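Local coordinates for protein putative oxidoreductase (Bacteroides fragilis NCTC 9343, PDB 3EOF) that probably acts as an FMN-dependent oxidoreductase of the nitroreductase family, and binds flavin mononucleotide in a site shared by two subunits, at residues Ile12-Gln16 / Met67-Pro72; Thr76-Asp80 / Thr110-Ala114; Ala107-Leu111 / Pro153-Val157. One frame throughout, in Å; residues are numbered along the deposited sequence.

Contact 1 lies about 20 Å from the other two, measured between centres, and is partly buried: waters link its backbone to the exposed E70, and the R13 side chain binds the flavin. Contacts 2 and 3 are wholly buried, with centres about 3 Å apart, and both use helix 100-123, sharing T110 and L111. Their strands, 73-80 and 151-160, are neighbours in the antiparallel sheet and are joined through F77 by probable hydrogen bonds, N to T155 O (2.8 Å) and O to I154 N (2.9 Å). The chemistry follows the place: water bridges and flavin recognition in contact 1, apolar helix-on-sheet packing in contacts 2 and 3, which also reach the second subunit.

Contact 1: residues Ile12-Gln16 / Met67-Pro72; sequences IRKYQ and MVKEAP. With FMN (flavin mononucleotide), chain C.
Segment 12-16 is an irregular, mostly extended chain, broken at R13 (phi/psi -119/-2°), and it runs alongside the short helix 67-70. A71, the first residue to leave helical angles, still donates its N to M67 O (3.0 Å) before turning extended (-77/143°). Two CA pairs fix the register, R13-M67 and Y15-A71, each at 5.8 Å. Y15 (chi1 -46°, chi2 -78°) points toward the helix and lays one ring face under A71: CB of A71 stands 4.0 Å from the ring centroid, 30° off the normal, a CH-pi contact. CB of selenomethionine M67 lies at the ring edge, 3.9 Å from Y15 CE2, and P72 CD is 4.2 Å from Y15 CB. The buried hydroxyl of Y15 is hydrogen-bonded to T158 OG1 of strand 151-160. M67 (chi1 m, chi2 p, chi3 p) brings CG to 3.3 Å from R13 O and CE to 3.6 Å from FMN O2. Waters complete the polar side: one donates to R13 O (2.5 Å) and E70 OE1 (2.7 Å), and another accepts from Y15 N (2.7 Å) and lies 2.8 Å from E70 OE1. R13, with chi1 m and chi2 and chi3 t, reaches the flavin edge, its NE donating to FMN O2 (2.7 Å) and its NH2 to FMN N1 (3.1 Å). R9, T11, Q65, G132 and R171, with T37 of the second subunit, also hydrogen-bond to FMN. A positive guanidinium on N1 and O2 is consistent with stabilising negative charge on the reduced flavin, as in related nitroreductases.

Contact 2: residues Thr76-Asp80 / Thr110-Ala114; sequences TFCAD and TLLVA
F77 and T110 together make most of this contact. The m rotamer of F77 (chi1 -64°, chi2 90°) presents one ring face to A114, whose CB sits 3.6 Å from the F77 ring centroid and only 9° off the normal, an almost axial CH-pi contact. V113, with chi1 t (168°), puts CG1 4.0 Å from F77 CE2. T110 adopts chi1 m (-53°), which sends CG2 to 3.6 Å from F77 CB and leaves OG1 3.3 Å from A79 CA and 3.4 Å from C78 O; the strongest partner of this hydroxyl is A106 O, one turn back in the helix. The backbones frame these choices. Strand 76-80 and helix 110-114 approach to 8.3 Å between axes, with their directions 153° apart, and the closest CA pair is A79-T110 at 5.7 Å. C78 points away from the helix, while at the strand's end D80 (chi1 t) caps R83 N through OD1. The pairing joins helix 100-123 to the sheet of the nitroreductase fold. Small A114 lets the aromatic ring sit close, while the T110 hydroxyl is satisfied by A106 O, so apolar packing carries this wholly buried 240 Å² interface.

Contact 3: residues Ala107-Leu111 / Pro153-Val157; sequences AMDTL and PITTV
A classic beta bulge shapes this helix-on-sheet contact of the nitroreductase fold: I154 and T155 together face F77 on strand 73-80. I154 takes phi/psi -94/-63°, against -143/166° for T155, and the extra residue makes the CA-to-CB bonds of two successive residues point toward the helix. Helix 107-111 runs nearly parallel to strand 153-157, with axes 8.7 Å apart at closest approach and 12° between directions; the nearest CA pair is A107-I154, at 6.4 Å.

The backbone bonds lie within each element or its sheet. L111 N donates to A107 O (2.9 Å), keeping the helical turn that sets A107, T110 and L111 over the strand, while I154 and T155 both pair with F77.

Polar groups turn to other partners. D109 bonds T37 and M38 of the FMN pocket that this subunit contributes to, and T155 OG1 makes a weak bond to L131 O.

Apolar packing makes the contact itself, burying 193 Å². I154 (chi1 -66°, chi2 -55°) is its largest contributor: CD1 lies 3.8 Å from A107 CB, CB lies 4.0 Å from T110 CG2, and CG2 meets L111 CG. The m,t rotamer of L111 (chi1 -74°, chi2 160°) brings the end of its side chain nearer the strand, although its CA-to-CB bond points sideways. L111 also packs on L111 of the second subunit, so the bulge lies one side chain away from the dimer interface. T155 CG2 stands 4.2 Å from L111 CD2, and the tightest approach of the contact is L111 CG to I154 CG2, 3.6 Å.

Contact 1: residues Ile12-Gln16 / Met67-Pro72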
ATOM      1  N   ILE A  12       7.318   0.202 -16.969  1.00 22.14           N
ATOM      2  CA  ILE A  12       8.407  -0.084 -17.859  1.00 21.62           C
ATOM      3  C   ILE A  12       8.913  -1.435 -17.470  1.00 21.92           C
ATOM      4  O   ILE A  12       9.214  -1.674 -16.281  1.00 21.88           O
ATOM      5  CB  ILE A  12       9.531   0.968 -17.749  1.00 19.18           C
ATOM      6  CG1 ILE A  12       8.998   2.374 -18.105  1.00 20.75           C
ATOM      7  CG2 ILE A  12      10.687   0.553 -18.609  1.00 15.12           C
ATOM      8  CD1 ILE A  12       8.530   2.539 -19.561  1.00 23.15           C
ATOM      9  N   ARG A  13       8.992  -2.312 -18.472  1.00 22.90           N
ATOM     10  CA  ARG A  13       9.391  -3.698 -18.320  1.00 22.69           C
ATOM     11  C   ARG A  13      10.661  -4.077 -19.099  1.00 22.67           C
ATOM     12  O   ARG A  13      11.091  -5.223 -19.054  1.00 23.07           O
ATOM     13  CB  ARG A  13       8.252  -4.597 -18.819  1.00 23.53           C
ATOM     14  CG  ARG A  13       6.972  -4.493 -18.025  1.00 27.76           C
ATOM     15  CD  ARG A  13       5.857  -5.272 -18.667  1.00 27.27           C
ATOM     16  NE  ARG A  13       4.655  -5.248 -17.840  1.00 29.97           N
ATOM     17  CZ  ARG A  13       3.706  -4.307 -17.861  1.00 35.45           C
ATOM     18  NH1 ARG A  13       3.779  -3.249 -18.656  1.00 37.19           N
ATOM     19  NH2 ARG A  13       2.665  -4.416 -17.057  1.00 37.82           N
ATOM     20  N   LYS A  14      11.234  -3.138 -19.851  1.00 22.49           N
ATOM     21  CA  LYS A  14      12.429  -3.395 -20.653  1.00 21.49           C
ATOM     22  C   LYS A  14      13.418  -2.352 -20.178  1.00 22.08           C
ATOM     23  O   LYS A  14      13.060  -1.180 -20.114  1.00 19.81           O
ATOM     24  CB  LYS A  14      12.162  -3.187 -22.136  1.00 22.23           C
ATOM     25  CG  LYS A  14      11.080  -4.005 -22.744  1.00 30.85           C
ATOM     26  CD  LYS A  14      11.499  -5.404 -22.967  1.00 43.38           C
ATOM     27  CE  LYS A  14      10.364  -6.198 -23.625  1.00 53.40           C
ATOM     28  NZ  LYS A  14       9.915  -5.611 -24.925  1.00 54.08           N
ATOM     29  N   TYR A  15      14.648  -2.770 -19.871  1.00 20.98           N
ATOM     30  CA  TYR A  15      15.629  -1.868 -19.288  1.00 22.24           C
ATOM     31  C   TYR A  15      16.892  -1.852 -20.093  1.00 23.38           C
ATOM     32  O   TYR A  15      17.266  -2.812 -20.789  1.00 23.37           O
ATOM     33  CB  TYR A  15      15.923  -2.256 -17.827  1.00 22.43           C
ATOM     34  CG  TYR A  15      14.640  -2.523 -17.067  1.00 23.04           C
ATOM     35  CD1 TYR A  15      13.851  -1.477 -16.603  1.00 22.35           C
ATOM     36  CD2 TYR A  15      14.167  -3.829 -16.898  1.00 24.50           C
ATOM     37  CE1 TYR A  15      12.637  -1.725 -15.954  1.00 20.81           C
ATOM     38  CE2 TYR A  15      12.959  -4.089 -16.219  1.00 22.55           C
ATOM     39  CZ  TYR A  15      12.214  -3.046 -15.758  1.00 23.26           C
ATOM     40  OH  TYR A  15      11.035  -3.308 -15.110  1.00 24.42           O
ATOM     41  N   GLN A  16      17.530  -0.711 -20.000  1.00 23.49           N
ATOM     42  CA  GLN A  16      18.747  -0.428 -20.692  1.00 25.52           C
ATOM     43  C   GLN A  16      19.844  -1.189 -19.932  1.00 27.66           C
ATOM     44  O   GLN A  16      19.695  -1.501 -18.740  1.00 26.55           O
ATOM     45  CB  GLN A  16      18.946   1.099 -20.652  1.00 23.69           C
ATOM     46  CG  GLN A  16      19.900   1.654 -21.622  1.00 37.34           C
ATOM     47  CD  GLN A  16      20.271   3.087 -21.292  1.00 33.36           C
ATOM     48  OE1 GLN A  16      19.448   3.819 -20.717  1.00 28.51           O
ATOM     49  NE2 GLN A  16      21.535   3.493 -21.642  1.00 28.85           N
HETATM   50  N   MSE A  67      11.566  -9.386 -16.513  1.00 25.09           N
HETATM   51  CA  MSE A  67      12.047  -8.195 -15.825  1.00 25.03           C
HETATM   52  C   MSE A  67      12.911  -8.502 -14.622  1.00 25.38           C
HETATM   53  O   MSE A  67      13.722  -7.676 -14.224  1.00 22.65           O
HETATM   54  CB  MSE A  67      10.874  -7.311 -15.347  1.00 27.23           C
HETATM   55  CG  MSE A  67       9.937  -6.766 -16.414  1.00 31.58           C
HETATM   56 SE   MSE A  67       8.547  -7.976 -17.016  0.75 23.64          SE
HETATM   57  CE  MSE A  67       7.412  -7.967 -15.465  1.00 20.75           C
ATOM     58  N   VAL A  68      12.694  -9.662 -14.002  1.00 24.91           N
ATOM     59  CA  VAL A  68      13.520 -10.047 -12.860  1.00 23.69           C
ATOM     60  C   VAL A  68      15.009 -10.188 -13.233  1.00 25.48           C
ATOM     61  O   VAL A  68      15.881  -9.819 -12.452  1.00 25.60           O
ATOM     62  CB  VAL A  68      13.067 -11.375 -12.196  1.00 20.78           C
ATOM     63  CG1 VAL A  68      14.003 -11.699 -11.036  1.00 19.84           C
ATOM     64  CG2 VAL A  68      11.612 -11.282 -11.700  1.00 22.23           C
ATOM     65  N   LYS A  69      15.303 -10.787 -14.386  1.00 26.83           N
ATOM     66  CA  LYS A  69      16.694 -10.962 -14.801  1.00 26.99           C
ATOM     67  C   LYS A  69      17.192  -9.750 -15.566  1.00 25.61           C
ATOM     68  O   LYS A  69      18.356  -9.395 -15.470  1.00 26.18           O
ATOM     69  CB  LYS A  69      16.864 -12.218 -15.649  1.00 27.54           C
ATOM     70  CG  LYS A  69      16.689 -13.552 -14.917  1.00 28.93           C
ATOM     71  CD  LYS A  69      16.852 -14.711 -15.934  1.00 33.95           C
ATOM     72  CE  LYS A  69      16.364 -16.067 -15.415  1.00 43.25           C
ATOM     73  NZ  LYS A  69      16.390 -17.175 -16.470  1.00 38.25           N
ATOM     74  N   GLU A  70      16.302  -9.091 -16.295  1.00 23.62           N
ATOM     75  CA  GLU A  70      16.681  -7.990 -17.125  1.00 24.67           C
ATOM     76  C   GLU A  70      16.902  -6.679 -16.395  1.00 24.19           C
ATOM     77  O   GLU A  70      17.711  -5.878 -16.836  1.00 27.05           O
ATOM     78  CB  GLU A  70      15.676  -7.853 -18.251  1.00 26.46           C
ATOM     79  CG  GLU A  70      15.749  -9.065 -19.156  1.00 27.87           C
ATOM     80  CD  GLU A  70      14.766  -9.046 -20.304  1.00 34.10           C
ATOM     81  OE1 GLU A  70      14.169  -7.954 -20.595  1.00 38.47           O
ATOM     82  OE2 GLU A  70      14.617 -10.154 -20.908  1.00 36.76           O
ATOM     83  N   ALA A  71      16.236  -6.459 -15.263  1.00 23.92           N
ATOM     84  CA  ALA A  71      16.445  -5.192 -14.545  1.00 22.42           C
ATOM     85  C   ALA A  71      17.761  -5.245 -13.787  1.00 22.49           C
ATOM     86  O   ALA A  71      18.150  -6.299 -13.312  1.00 21.60           O
ATOM     87  CB  ALA A  71      15.287  -4.855 -13.604  1.00 20.84           C
ATOM     88  N   PRO A  72      18.485  -4.106 -13.724  1.00 23.49           N
ATOM     89  CA  PRO A  72      19.690  -4.072 -12.946  1.00 25.82           C
ATOM     90  C   PRO A  72      19.430  -4.264 -11.446  1.00 26.39           C
ATOM     91  O   PRO A  72      20.283  -4.837 -10.729  1.00 25.95           O
ATOM     92  CB  PRO A  72      20.239  -2.670 -13.218  1.00 24.19           C
ATOM     93  CG  PRO A  72      19.105  -1.875 -13.575  1.00 25.15           C
ATOM     94  CD  PRO A  72      18.261  -2.812 -14.392  1.00 25.32           C
TER
HETATM   95  N1  FMN C 300       2.955  -6.040 -14.459  1.00 33.36           N
HETATM   96  C2  FMN C 300       3.485  -7.224 -14.985  1.00 35.43           C
HETATM   97  O2  FMN C 300       3.933  -7.264 -16.142  1.00 31.38           O
HETATM   98  N3  FMN C 300       3.492  -8.401 -14.234  1.00 32.31           N
HETATM   99  C4  FMN C 300       2.978  -8.463 -12.923  1.00 40.49           C
HETATM  100  O4  FMN C 300       3.374  -9.405 -12.137  1.00 35.07           O
HETATM  101  C4A FMN C 300       2.424  -7.247 -12.414  1.00 35.71           C
HETATM  102  N5  FMN C 300       1.891  -7.226 -11.133  1.00 35.20           N
HETATM  103  C5A FMN C 300       1.386  -6.062 -10.572  1.00 40.60           C
HETATM  104  C6  FMN C 300       0.888  -6.138  -9.264  1.00 36.95           C
HETATM  105  C7  FMN C 300       0.356  -5.023  -8.642  1.00 34.24           C
HETATM  106  C7M FMN C 300      -0.182  -5.184  -7.250  1.00 31.24           C
HETATM  107  C8  FMN C 300       0.306  -3.814  -9.333  1.00 30.00           C
HETATM  108  C8M FMN C 300      -0.045  -2.581  -8.571  1.00 29.62           C
HETATM  109  C9  FMN C 300       0.806  -3.729 -10.652  1.00 35.91           C
HETATM  110  C9A FMN C 300       1.360  -4.857 -11.309  1.00 31.66           C
HETATM  111  N10 FMN C 300       1.876  -4.858 -12.629  1.00 33.30           N
HETATM  112  C10 FMN C 300       2.407  -6.042 -13.173  1.00 36.13           C
HETATM  113  C1' FMN C 300       1.812  -3.628 -13.532  1.00 23.93           C
HETATM  114  C2' FMN C 300       0.381  -3.451 -14.020  1.00 24.82           C
HETATM  115  O2' FMN C 300       0.095  -4.491 -14.964  1.00 36.23           O
HETATM  116  C3' FMN C 300       0.140  -2.050 -14.549  1.00 31.32           C
HETATM  117  O3' FMN C 300       0.228  -1.045 -13.522  1.00 25.00           O
HETATM  118  C4' FMN C 300      -1.223  -1.912 -15.242  1.00 27.01           C
HETATM  119  O4' FMN C 300      -1.248  -2.643 -16.452  1.00 34.24           O
HETATM  120  C5' FMN C 300      -1.447  -0.479 -15.637  1.00 18.34           C
HETATM  121  O5' FMN C 300      -0.284  -0.137 -16.394  1.00 26.25           O
HETATM  122  P   FMN C 300       0.562   1.225 -16.094  1.00 38.94           P
HETATM  123  O1P FMN C 300       1.211   1.167 -14.695  1.00 20.30           O
HETATM  124  O2P FMN C 300      -0.399   2.385 -16.141  1.00 30.73           O
HETATM  125  O3P FMN C 300       1.525   1.340 -17.285  1.00 32.22           O
HETATM  126  O   HOH W   1      11.709  -7.653 -19.512  1.00 26.07           O
HETATM  127  O   HOH W   2      15.159  -5.300 -20.594  1.00 21.41           O
HETATM  128  O   HOH W   3      17.913  -5.941 -20.288  1.00 40.76           O

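Contact 2: residues Thr76-Asp80 / Thr110-Ala114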
ATOM      1  N   THR A  76      12.629  -6.260  -3.308  1.00 23.68           N
ATOM      2  CA  THR A  76      11.561  -6.986  -2.616  1.00 23.77           C
ATOM      3  C   THR A  76      11.230  -6.201  -1.355  1.00 25.98           C
ATOM      4  O   THR A  76      12.042  -6.155  -0.418  1.00 25.52           O
ATOM      5  CB  THR A  76      11.961  -8.436  -2.296  1.00 21.80           C
ATOM      6  OG1 THR A  76      12.313  -9.113  -3.514  1.00 22.05           O
ATOM      7  CG2 THR A  76      10.815  -9.185  -1.599  1.00 16.32           C
ATOM      8  N   PHE A  77      10.066  -5.530  -1.374  1.00 26.15           N
ATOM      9  CA  PHE A  77       9.542  -4.793  -0.220  1.00 24.57           C
ATOM     10  C   PHE A  77       8.822  -5.756   0.744  1.00 23.57           C
ATOM     11  O   PHE A  77       7.792  -6.345   0.420  1.00 18.55           O
ATOM     12  CB  PHE A  77       8.617  -3.691  -0.689  1.00 22.24           C
ATOM     13  CG  PHE A  77       9.310  -2.650  -1.507  1.00 21.92           C
ATOM     14  CD1 PHE A  77       9.408  -2.782  -2.888  1.00 19.04           C
ATOM     15  CD2 PHE A  77       9.863  -1.539  -0.902  1.00 21.44           C
ATOM     16  CE1 PHE A  77      10.028  -1.844  -3.640  1.00 26.42           C
ATOM     17  CE2 PHE A  77      10.488  -0.599  -1.641  1.00 21.52           C
ATOM     18  CZ  PHE A  77      10.578  -0.757  -3.044  1.00 17.71           C
ATOM     19  N   CYS A  78       9.379  -5.895   1.943  1.00 24.03           N
ATOM     20  CA  CYS A  78       8.865  -6.791   2.960  1.00 23.79           C
ATOM     21  C   CYS A  78       8.251  -6.105   4.180  1.00 23.18           C
ATOM     22  O   CYS A  78       8.831  -5.142   4.725  1.00 21.21           O
ATOM     23  CB  CYS A  78      10.010  -7.665   3.471  1.00 26.23           C
ATOM     24  SG  CYS A  78      10.855  -8.520   2.172  1.00 26.53           S
ATOM     25  N   ALA A  79       7.081  -6.611   4.572  1.00 23.79           N
ATOM     26  CA  ALA A  79       6.424  -6.257   5.825  1.00 24.57           C
ATOM     27  C   ALA A  79       7.413  -6.788   6.868  1.00 23.78           C
ATOM     28  O   ALA A  79       7.877  -7.889   6.742  1.00 25.79           O
ATOM     29  CB  ALA A  79       5.075  -6.969   5.932  1.00 22.03           C
ATOM     30  N   ASP A  80       7.759  -6.003   7.874  1.00 23.52           N
ATOM     31  CA  ASP A  80       8.764  -6.437   8.850  1.00 22.54           C
ATOM     32  C   ASP A  80       8.415  -5.916  10.231  1.00 22.01           C
ATOM     33  O   ASP A  80       8.519  -4.714  10.510  1.00 21.34           O
ATOM     34  CB  ASP A  80      10.138  -5.934   8.401  1.00 22.93           C
ATOM     35  CG  ASP A  80      11.301  -6.403   9.269  1.00 27.26           C
ATOM     36  OD1 ASP A  80      11.111  -6.631  10.459  1.00 23.90           O
ATOM     37  OD2 ASP A  80      12.442  -6.485   8.741  1.00 22.22           O
ATOM     38  N   THR A 110       4.679  -0.840   4.247  1.00 22.11           N
ATOM     39  CA  THR A 110       5.532  -1.311   3.183  1.00 23.18           C
ATOM     40  C   THR A 110       5.115  -0.867   1.796  1.00 19.77           C
ATOM     41  O   THR A 110       5.971  -0.658   0.942  1.00 22.98           O
ATOM     42  CB  THR A 110       5.576  -2.860   3.225  1.00 20.90           C
ATOM     43  OG1 THR A 110       5.941  -3.279   4.544  1.00 23.02           O
ATOM     44  CG2 THR A 110       6.560  -3.434   2.240  1.00 24.89           C
ATOM     45  N   LEU A 111       3.811  -0.817   1.564  1.00 16.72           N
ATOM     46  CA  LEU A 111       3.263  -0.448   0.279  1.00 18.55           C
ATOM     47  C   LEU A 111       3.416   1.055   0.083  1.00 17.28           C
ATOM     48  O   LEU A 111       3.643   1.499  -1.027  1.00 16.44           O
ATOM     49  CB  LEU A 111       1.827  -0.880   0.148  1.00 19.64           C
ATOM     50  CG  LEU A 111       1.740  -2.403  -0.059  1.00 15.71           C
ATOM     51  CD1 LEU A 111       0.349  -2.898   0.293  1.00 22.85           C
ATOM     52  CD2 LEU A 111       2.101  -2.697  -1.457  1.00 19.12           C
ATOM     53  N   LEU A 112       3.311   1.804   1.169  1.00 16.96           N
ATOM     54  CA  LEU A 112       3.525   3.281   1.121  1.00 19.46           C
ATOM     55  C   LEU A 112       4.934   3.632   0.711  1.00 21.21           C
ATOM     56  O   LEU A 112       5.150   4.524  -0.092  1.00 24.99           O
ATOM     57  CB  LEU A 112       3.193   3.881   2.475  1.00 18.25           C
ATOM     58  CG  LEU A 112       1.763   4.350   2.711  1.00 21.44           C
ATOM     59  CD1 LEU A 112       0.632   3.565   2.085  1.00 19.77           C
ATOM     60  CD2 LEU A 112       1.561   4.474   4.188  1.00 18.44           C
ATOM     61  N   VAL A 113       5.908   2.933   1.294  1.00 25.56           N
ATOM     62  CA  VAL A 113       7.309   3.080   0.888  1.00 21.29           C
ATOM     63  C   VAL A 113       7.526   2.692  -0.579  1.00 22.05           C
ATOM     64  O   VAL A 113       8.153   3.423  -1.348  1.00 21.05           O
ATOM     65  CB  VAL A 113       8.270   2.222   1.788  1.00 18.43           C
ATOM     66  CG1 VAL A 113       9.627   2.140   1.199  1.00 18.93           C
ATOM     67  CG2 VAL A 113       8.329   2.768   3.172  1.00 20.27           C
ATOM     68  N   ALA A 114       7.033   1.519  -0.961  1.00 15.87           N
ATOM     69  CA  ALA A 114       7.231   1.019  -2.292  1.00 17.78           C
ATOM     70  C   ALA A 114       6.763   1.944  -3.337  1.00 18.29           C
ATOM     71  O   ALA A 114       7.462   2.169  -4.335  1.00 20.06           O
ATOM     72  CB  ALA A 114       6.571  -0.372  -2.464  1.00 13.81           C
TER

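Contact 3: residues Ala107-Leu111 / Pro153-Val157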
ATOM      1  N   ALA A 107       2.217  -4.341   6.230  1.00 25.11           N
ATOM      2  CA  ALA A 107       1.964  -4.356   4.782  1.00 22.30           C
ATOM      3  C   ALA A 107       1.694  -2.952   4.264  1.00 20.11           C
ATOM      4  O   ALA A 107       2.205  -2.540   3.223  1.00 18.75           O
ATOM      5  CB  ALA A 107       0.806  -5.223   4.462  1.00 17.63           C
HETATM    6  N   MSE A 108       0.831  -2.257   4.956  1.00 21.05           N
HETATM    7  CA  MSE A 108       0.519  -0.892   4.575  1.00 24.78           C
HETATM    8  C   MSE A 108       1.714  -0.028   4.644  1.00 22.86           C
HETATM    9  O   MSE A 108       1.883   0.833   3.784  1.00 27.08           O
HETATM   10  CB  MSE A 108      -0.582  -0.302   5.429  1.00 23.94           C
HETATM   11  CG  MSE A 108      -1.910  -1.033   5.210  1.00 28.49           C
HETATM   12 SE   MSE A 108      -3.474  -0.144   6.049  0.75 28.36          SE
HETATM   13  CE  MSE A 108      -3.036  -0.372   7.921  1.00 24.05           C
ATOM     14  N   ASP A 109       2.518  -0.183   5.687  1.00 23.96           N
ATOM     15  CA  ASP A 109       3.727   0.653   5.820  1.00 23.17           C
ATOM     16  C   ASP A 109       4.603   0.421   4.619  1.00 21.39           C
ATOM     17  O   ASP A 109       5.165   1.322   4.039  1.00 19.20           O
ATOM     18  CB  ASP A 109       4.533   0.314   7.092  1.00 26.13           C
ATOM     19  CG  ASP A 109       4.387   1.342   8.226  1.00 32.23           C
ATOM     20  OD1 ASP A 109       3.328   2.031   8.338  1.00 26.74           O
ATOM     21  OD2 ASP A 109       5.375   1.409   9.046  1.00 26.24           O
ATOM     22  N   THR A 110       4.679  -0.840   4.247  1.00 22.11           N
ATOM     23  CA  THR A 110       5.532  -1.311   3.183  1.00 23.18           C
ATOM     24  C   THR A 110       5.115  -0.867   1.796  1.00 19.77           C
ATOM     25  O   THR A 110       5.971  -0.658   0.942  1.00 22.98           O
ATOM     26  CB  THR A 110       5.576  -2.860   3.225  1.00 20.90           C
ATOM     27  OG1 THR A 110       5.941  -3.279   4.544  1.00 23.02           O
ATOM     28  CG2 THR A 110       6.560  -3.434   2.240  1.00 24.89           C
ATOM     29  N   LEU A 111       3.811  -0.817   1.564  1.00 16.72           N
ATOM     30  CA  LEU A 111       3.263  -0.448   0.279  1.00 18.55           C
ATOM     31  C   LEU A 111       3.416   1.055   0.083  1.00 17.28           C
ATOM     32  O   LEU A 111       3.643   1.499  -1.027  1.00 16.44           O
ATOM     33  CB  LEU A 111       1.827  -0.880   0.148  1.00 19.64           C
ATOM     34  CG  LEU A 111       1.740  -2.403  -0.059  1.00 15.71           C
ATOM     35  CD1 LEU A 111       0.349  -2.898   0.293  1.00 22.85           C
ATOM     36  CD2 LEU A 111       2.101  -2.697  -1.457  1.00 19.12           C
ATOM     37  N   PRO A 153       7.157 -11.066   2.364  1.00 20.27           N
ATOM     38  CA  PRO A 153       7.307 -10.274   1.153  1.00 18.39           C
ATOM     39  C   PRO A 153       5.959  -9.786   0.656  1.00 19.63           C
ATOM     40  O   PRO A 153       5.018 -10.578   0.507  1.00 19.50           O
ATOM     41  CB  PRO A 153       7.906 -11.260   0.177  1.00 17.48           C
ATOM     42  CG  PRO A 153       7.322 -12.559   0.574  1.00 16.28           C
ATOM     43  CD  PRO A 153       7.303 -12.517   2.068  1.00 17.33           C
ATOM     44  N   ILE A 154       5.848  -8.465   0.494  1.00 20.95           N
ATOM     45  CA  ILE A 154       4.593  -7.826   0.092  1.00 22.75           C
ATOM     46  C   ILE A 154       4.558  -7.632  -1.413  1.00 25.08           C
ATOM     47  O   ILE A 154       3.672  -8.169  -2.097  1.00 25.06           O
ATOM     48  CB  ILE A 154       4.364  -6.471   0.842  1.00 24.56           C
ATOM     49  CG1 ILE A 154       4.167  -6.764   2.344  1.00 24.77           C
ATOM     50  CG2 ILE A 154       3.120  -5.710   0.323  1.00 20.30           C
ATOM     51  CD1 ILE A 154       3.074  -7.754   2.661  1.00 22.85           C
ATOM     52  N   THR A 155       5.474  -6.837  -1.931  1.00 25.41           N
ATOM     53  CA  THR A 155       5.582  -6.691  -3.376  1.00 26.40           C
ATOM     54  C   THR A 155       7.052  -6.556  -3.809  1.00 25.52           C
ATOM     55  O   THR A 155       7.928  -6.346  -2.982  1.00 25.97           O
ATOM     56  CB  THR A 155       4.758  -5.563  -3.949  1.00 28.72           C
ATOM     57  OG1 THR A 155       4.724  -5.710  -5.386  1.00 33.03           O
ATOM     58  CG2 THR A 155       5.356  -4.241  -3.553  1.00 23.43           C
ATOM     59  N   THR A 156       7.276  -6.719  -5.117  1.00 21.60           N
ATOM     60  CA  THR A 156       8.585  -6.672  -5.724  1.00 20.16           C
ATOM     61  C   THR A 156       8.521  -5.724  -6.874  1.00 22.82           C
ATOM     62  O   THR A 156       7.540  -5.719  -7.600  1.00 24.89           O
ATOM     63  CB  THR A 156       9.003  -8.055  -6.245  1.00 21.91           C
ATOM     64  OG1 THR A 156       8.896  -8.974  -5.151  1.00 21.02           O
ATOM     65  CG2 THR A 156      10.473  -8.006  -6.772  1.00 21.40           C
ATOM     66  N   VAL A 157       9.556  -4.899  -7.003  1.00 23.39           N
ATOM     67  CA  VAL A 157       9.654  -3.933  -8.061  1.00 22.40           C
ATOM     68  C   VAL A 157      10.964  -4.105  -8.787  1.00 24.78           C
ATOM     69  O   VAL A 157      12.037  -4.078  -8.180  1.00 26.43           O
ATOM     70  CB  VAL A 157       9.572  -2.534  -7.486  1.00 22.21           C
ATOM     71  CG1 VAL A 157       9.842  -1.435  -8.516  1.00 19.42           C
ATOM     72  CG2 VAL A 157       8.215  -2.342  -6.831  1.00 22.24           C
TER